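Local coordinates for protein DnaJ homolog subfamily C member 3 (Mus musculus, PDB 3IEG) that acts as a co-chaperone in the endoplasmic reticulum stress response, binding misfolded proteins and restraining an eIF-2-alpha kinase, at residues D2-L14 with Q25-A39. Numbering follows the deposited sequence.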
loop_
_atom_site.group_PDB
_atom_site.type_symbol
_atom_site.label_atom_id
_atom_site.label_comp_id
_atom_site.label_asym_id
_atom_site.label_seq_id
_atom_site.Cartn_x
_atom_site.Cartn_y
_atom_site.Cartn_z
ATOM N N ASP A 2 0.808 -21.305 45.244
ATOM C CA ASP A 2 1.880 -20.876 44.343
ATOM C C ASP A 2 1.277 -19.883 43.358
ATOM O O ASP A 2 1.854 -18.820 43.100
ATOM C CB ASP A 2 2.500 -22.055 43.591
ATOM C CG ASP A 2 3.282 -22.979 44.508
ATOM O OD1 ASP A 2 4.495 -22.727 44.719
ATOM O OD2 ASP A 2 2.673 -23.943 45.036
ATOM N N VAL A 3 0.100 -20.248 42.845
ATOM C CA VAL A 3 -0.745 -19.376 42.027
ATOM C C VAL A 3 -0.991 -18.020 42.685
ATOM O O VAL A 3 -0.821 -16.984 42.054
ATOM C CB VAL A 3 -2.103 -20.046 41.739
ATOM C CG1 VAL A 3 -3.008 -19.128 40.931
ATOM C CG2 VAL A 3 -1.891 -21.347 41.017
ATOM N N GLU A 4 -1.383 -18.041 43.954
ATOM C CA GLU A 4 -1.686 -16.820 44.694
ATOM C C GLU A 4 -0.460 -15.928 44.811
ATOM O O GLU A 4 -0.552 -14.705 44.724
ATOM C CB GLU A 4 -2.212 -17.163 46.091
ATOM C CG GLU A 4 -3.099 -16.075 46.692
ATOM C CD GLU A 4 -4.259 -15.701 45.776
ATOM O OE1 GLU A 4 -5.057 -16.599 45.426
ATOM O OE2 GLU A 4 -4.368 -14.508 45.403
ATOM N N LYS A 5 0.688 -16.562 45.009
ATOM C CA LYS A 5 1.950 -15.861 45.153
ATOM C C LYS A 5 2.363 -15.236 43.820
ATOM O O LYS A 5 2.882 -14.119 43.788
ATOM C CB LYS A 5 3.023 -16.819 45.688
ATOM C CG LYS A 5 3.978 -16.190 46.693
ATOM C CD LYS A 5 5.178 -15.518 46.011
ATOM C CE LYS A 5 5.665 -14.286 46.796
ATOM N NZ LYS A 5 5.891 -14.537 48.261
ATOM N N HIS A 6 2.116 -15.953 42.726
ATOM C CA HIS A 6 2.352 -15.419 41.391
ATOM C C HIS A 6 1.428 -14.234 41.104
ATOM O O HIS A 6 1.854 -13.231 40.531
ATOM C CB HIS A 6 2.172 -16.498 40.323
ATOM C CG HIS A 6 3.330 -17.439 40.208
ATOM N ND1 HIS A 6 4.611 -17.015 39.932
ATOM C CD2 HIS A 6 3.395 -18.790 40.300
ATOM C CE1 HIS A 6 5.419 -18.060 39.874
ATOM N NE2 HIS A 6 4.705 -19.150 40.095
ATOM N N LEU A 7 0.173 -14.352 41.521
ATOM C CA LEU A 7 -0.805 -13.300 41.301
ATOM C C LEU A 7 -0.401 -12.017 41.995
ATOM O O LEU A 7 -0.405 -10.947 41.389
ATOM C CB LEU A 7 -2.190 -13.739 41.757
ATOM C CG LEU A 7 -2.936 -14.663 40.797
ATOM C CD1 LEU A 7 -4.159 -15.265 41.475
ATOM C CD2 LEU A 7 -3.320 -13.926 39.509
ATOM N N GLU A 8 -0.029 -12.148 43.263
ATOM C CA GLU A 8 0.353 -11.022 44.108
ATOM C C GLU A 8 1.579 -10.279 43.559
ATOM O O GLU A 8 1.562 -9.047 43.427
ATOM C CB GLU A 8 0.568 -11.517 45.550
ATOM C CG GLU A 8 1.034 -10.463 46.566
ATOM C CD GLU A 8 0.215 -9.168 46.540
ATOM O OE1 GLU A 8 -1.003 -9.195 46.206
ATOM O OE2 GLU A 8 0.810 -8.116 46.866
ATOM N N LEU A 9 2.622 -11.040 43.220
ATOM C CA LEU A 9 3.838 -10.487 42.624
ATOM C C LEU A 9 3.543 -9.701 41.336
ATOM O O LEU A 9 3.982 -8.553 41.184
ATOM C CB LEU A 9 4.845 -11.609 42.344
ATOM C CG LEU A 9 6.281 -11.522 42.896
ATOM C CD1 LEU A 9 7.101 -10.339 42.324
ATOM C CD2 LEU A 9 6.288 -11.496 44.442
ATOM N N GLY A 10 2.791 -10.321 40.427
ATOM C CA GLY A 10 2.383 -9.694 39.181
ATOM C C GLY A 10 1.707 -8.347 39.368
ATOM O O GLY A 10 1.984 -7.408 38.619
ATOM N N LYS A 11 0.824 -8.258 40.362
ATOM C CA LYS A 11 0.138 -7.014 40.697
ATOM C C LYS A 11 1.138 -5.924 41.082
ATOM O O LYS A 11 1.048 -4.793 40.592
ATOM C CB LYS A 11 -0.890 -7.264 41.811
ATOM C CG LYS A 11 -1.406 -6.022 42.546
ATOM C CD LYS A 11 -2.899 -6.154 42.876
ATOM C CE LYS A 11 -3.329 -5.272 44.066
ATOM N NZ LYS A 11 -2.896 -5.842 45.387
ATOM N N LYS A 12 2.098 -6.280 41.945
ATOM C CA LYS A 12 3.193 -5.379 42.325
ATOM C C LYS A 12 3.977 -4.952 41.089
ATOM O O LYS A 12 4.150 -3.752 40.838
ATOM C CB LYS A 12 4.137 -6.049 43.326
ATOM C CG LYS A 12 3.621 -6.136 44.757
ATOM C CD LYS A 12 4.657 -6.850 45.643
ATOM C CE LYS A 12 4.546 -6.455 47.128
ATOM N NZ LYS A 12 3.290 -6.993 47.769
ATOM N N LEU A 13 4.426 -5.940 40.312
ATOM C CA LEU A 13 5.184 -5.678 39.090
ATOM C C LEU A 13 4.409 -4.804 38.112
ATOM O O LEU A 13 4.972 -3.870 37.547
ATOM C CB LEU A 13 5.633 -6.991 38.432
ATOM C CG LEU A 13 6.732 -7.755 39.183
ATOM C CD1 LEU A 13 6.898 -9.182 38.663
ATOM C CD2 LEU A 13 8.073 -7.004 39.161
ATOM N N LEU A 14 3.120 -5.093 37.930
ATOM C CA LEU A 14 2.265 -4.273 37.071
ATOM C C LEU A 14 2.232 -2.834 37.561
ATOM O O LEU A 14 2.451 -1.913 36.777
ATOM C CB LEU A 14 0.838 -4.814 37.005
ATOM C CG LEU A 14 -0.069 -4.524 35.791
ATOM C CD1 LEU A 14 -1.446 -4.053 36.255
ATOM C CD2 LEU A 14 0.497 -3.516 34.781
ATOM N N GLN A 25 4.589 -13.621 35.515
ATOM C CA GLN A 25 3.908 -14.083 36.720
ATOM C C GLN A 25 2.474 -14.541 36.447
ATOM O O GLN A 25 2.025 -15.573 36.963
ATOM C CB GLN A 25 3.876 -12.968 37.764
ATOM C CG GLN A 25 5.232 -12.609 38.369
ATOM C CD GLN A 25 5.902 -13.784 39.061
ATOM O OE1 GLN A 25 7.075 -14.071 38.819
ATOM N NE2 GLN A 25 5.163 -14.470 39.913
ATOM N N PHE A 26 1.758 -13.765 35.638
ATOM C CA PHE A 26 0.386 -14.092 35.301
ATOM C C PHE A 26 0.303 -15.326 34.388
ATOM O O PHE A 26 -0.662 -16.086 34.481
ATOM C CB PHE A 26 -0.342 -12.884 34.698
ATOM C CG PHE A 26 -0.514 -11.723 35.653
ATOM C CD1 PHE A 26 -0.500 -10.415 35.180
ATOM C CD2 PHE A 26 -0.690 -11.933 37.023
ATOM C CE1 PHE A 26 -0.670 -9.332 36.060
ATOM C CE2 PHE A 26 -0.854 -10.864 37.909
ATOM C CZ PHE A 26 -0.847 -9.559 37.426
ATOM N N HIS A 27 1.306 -15.515 33.523
ATOM C CA HIS A 27 1.453 -16.748 32.746
ATOM C C HIS A 27 1.585 -17.963 33.673
ATOM O O HIS A 27 0.880 -18.956 33.526
ATOM C CB HIS A 27 2.684 -16.682 31.830
ATOM C CG HIS A 27 2.378 -16.282 30.418
ATOM N ND1 HIS A 27 3.038 -15.253 29.775
ATOM C CD2 HIS A 27 1.493 -16.778 29.522
ATOM C CE1 HIS A 27 2.572 -15.130 28.546
ATOM N NE2 HIS A 27 1.627 -16.037 28.369
ATOM N N ALA A 28 2.498 -17.851 34.632
ATOM C CA ALA A 28 2.763 -18.882 35.622
ATOM C C ALA A 28 1.511 -19.210 36.400
ATOM O O ALA A 28 1.231 -20.377 36.657
ATOM C CB ALA A 28 3.871 -18.428 36.573
ATOM N N ALA A 29 0.765 -18.175 36.774
ATOM C CA ALA A 29 -0.480 -18.346 37.509
ATOM C C ALA A 29 -1.511 -19.103 36.664
ATOM O O ALA A 29 -2.135 -20.051 37.142
ATOM C CB ALA A 29 -1.030 -16.995 37.941
ATOM N N VAL A 30 -1.679 -18.687 35.412
ATOM C CA VAL A 30 -2.597 -19.362 34.507
ATOM C C VAL A 30 -2.204 -20.831 34.295
ATOM O O VAL A 30 -3.057 -21.711 34.307
ATOM C CB VAL A 30 -2.693 -18.631 33.157
ATOM C CG1 VAL A 30 -3.326 -19.539 32.082
ATOM C CG2 VAL A 30 -3.474 -17.328 33.309
ATOM N N ASP A 31 -0.913 -21.086 34.112
ATOM C CA ASP A 31 -0.411 -22.439 33.923
ATOM C C ASP A 31 -0.623 -23.318 35.148
ATOM O O ASP A 31 -0.927 -24.511 35.023
ATOM C CB ASP A 31 1.069 -22.407 33.559
ATOM C CG ASP A 31 1.302 -22.509 32.064
ATOM O OD1 ASP A 31 0.318 -22.692 31.296
ATOM O OD2 ASP A 31 2.484 -22.420 31.659
ATOM N N GLY A 32 -0.454 -22.710 36.323
ATOM C CA GLY A 32 -0.652 -23.371 37.608
ATOM C C GLY A 32 -2.106 -23.704 37.897
ATOM O O GLY A 32 -2.380 -24.645 38.644
ATOM N N ASP A 33 -3.036 -22.943 37.304
ATOM C CA ASP A 33 -4.481 -23.188 37.460
ATOM C C ASP A 33 -5.294 -22.700 36.254
ATOM O O ASP A 33 -5.725 -21.550 36.217
ATOM C CB ASP A 33 -5.002 -22.538 38.746
ATOM C CG ASP A 33 -6.439 -22.936 39.076
ATOM O OD1 ASP A 33 -6.832 -22.729 40.242
ATOM O OD2 ASP A 33 -7.179 -23.444 38.193
ATOM N N PRO A 34 -5.532 -23.581 35.272
ATOM C CA PRO A 34 -6.159 -23.132 34.018
ATOM C C PRO A 34 -7.633 -22.680 34.108
ATOM O O PRO A 34 -8.159 -22.166 33.125
ATOM C CB PRO A 34 -6.008 -24.352 33.088
ATOM C CG PRO A 34 -5.055 -25.287 33.790
ATOM C CD PRO A 34 -5.217 -25.020 35.245
ATOM N N ASP A 35 -8.275 -22.854 35.265
ATOM C CA ASP A 35 -9.702 -22.498 35.448
ATOM C C ASP A 35 -9.962 -21.172 36.167
ATOM O O ASP A 35 -11.093 -20.687 36.195
ATOM C CB ASP A 35 -10.429 -23.595 36.232
ATOM C CG ASP A 35 -10.678 -24.846 35.407
ATOM O OD1 ASP A 35 -10.791 -24.758 34.154
ATOM O OD2 ASP A 35 -10.766 -25.928 36.029
ATOM N N ASN A 36 -8.917 -20.614 36.764
ATOM C CA ASN A 36 -9.006 -19.412 37.572
ATOM C C ASN A 36 -9.239 -18.169 36.723
ATOM O O ASN A 36 -8.381 -17.769 35.950
ATOM C CB ASN A 36 -7.720 -19.275 38.384
ATOM C CG ASN A 36 -7.811 -18.212 39.447
ATOM O OD1 ASN A 36 -6.914 -18.086 40.282
ATOM N ND2 ASN A 36 -8.900 -17.444 39.435
ATOM N N TYR A 37 -10.401 -17.551 36.879
ATOM C CA TYR A 37 -10.788 -16.459 35.999
ATOM C C TYR A 37 -9.969 -15.171 36.133
ATOM O O TYR A 37 -9.695 -14.534 35.119
ATOM C CB TYR A 37 -12.280 -16.168 36.108
ATOM C CG TYR A 37 -12.678 -15.539 37.412
ATOM C CD1 TYR A 37 -12.819 -16.307 38.571
ATOM C CD2 TYR A 37 -12.918 -14.173 37.493
ATOM C CE1 TYR A 37 -13.184 -15.723 39.781
ATOM C CE2 TYR A 37 -13.282 -13.586 38.684
ATOM C CZ TYR A 37 -13.412 -14.362 39.825
ATOM O OH TYR A 37 -13.773 -13.754 41.003
ATOM N N ILE A 38 -9.582 -14.777 37.352
ATOM C CA ILE A 38 -8.775 -13.551 37.499
ATOM C C ILE A 38 -7.404 -13.676 36.881
ATOM O O ILE A 38 -6.895 -12.703 36.344
ATOM C CB ILE A 38 -8.623 -13.005 38.945
ATOM C CG1 ILE A 38 -8.987 -14.069 39.973
ATOM C CG2 ILE A 38 -9.440 -11.722 39.130
ATOM C CD1 ILE A 38 -7.787 -14.738 40.567
ATOM N N ALA A 39 -6.809 -14.863 36.959
ATOM C CA ALA A 39 -5.496 -15.075 36.370
ATOM C C ALA A 39 -5.524 -14.642 34.910
ATOM O O ALA A 39 -4.673 -13.872 34.485
ATOM C CB ALA A 39 -5.061 -16.517 36.510
#
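The His-6 ring carries the methyl of Ala-28 on one face: CB stands 3.5 Å from the ring centroid and 4° off the normal, a CH-pi contact over the ring centre. At the edge lies the Gln-25 amide, NE2 near the ring plane on the ND1 side and CD in plane, the amide turned 34° from the ring. The Phe-26 ring receives the backbone of helix 2-14, with Leu-7 O at its edge, 3.5 Å from CE2, and Gly-10 C approaching CZ obliquely. These contacts join the two antiparallel helices of the first tetratricopeptide repeat (TPR 1); the axes of segments 2-14 and 25-32 approach to 8.1 Å, with 159° between their N-to-C directions. Gly-10 CA lies 3.9 Å from Gln-25 CB. Two knobs-into-holes interlock the pair. Gln-25 fits among His-6, Leu-9, Gly-10 and Leu-13; its bend at chi2 turns the amide toward His-6. Leu-7 enters the hole formed by Phe-26, Ala-29, Ile-38 and Ala-39, and so reaches helix 37-50, which from Ile-38 on lies in TPR 2. Phe-26 also packs on Arg-42 and Val-46 of that helix. Replacing His-6 with alanine would remove the ring and is likely to leave the Ala-28 methyl without its face and the Gln-25 amide freer to turn. Leu-7 divides its branches: CD2 meets Ala-29 CB at 4.1 Å, while CD1 touches Ile-38 CD1 at 3.8 Å.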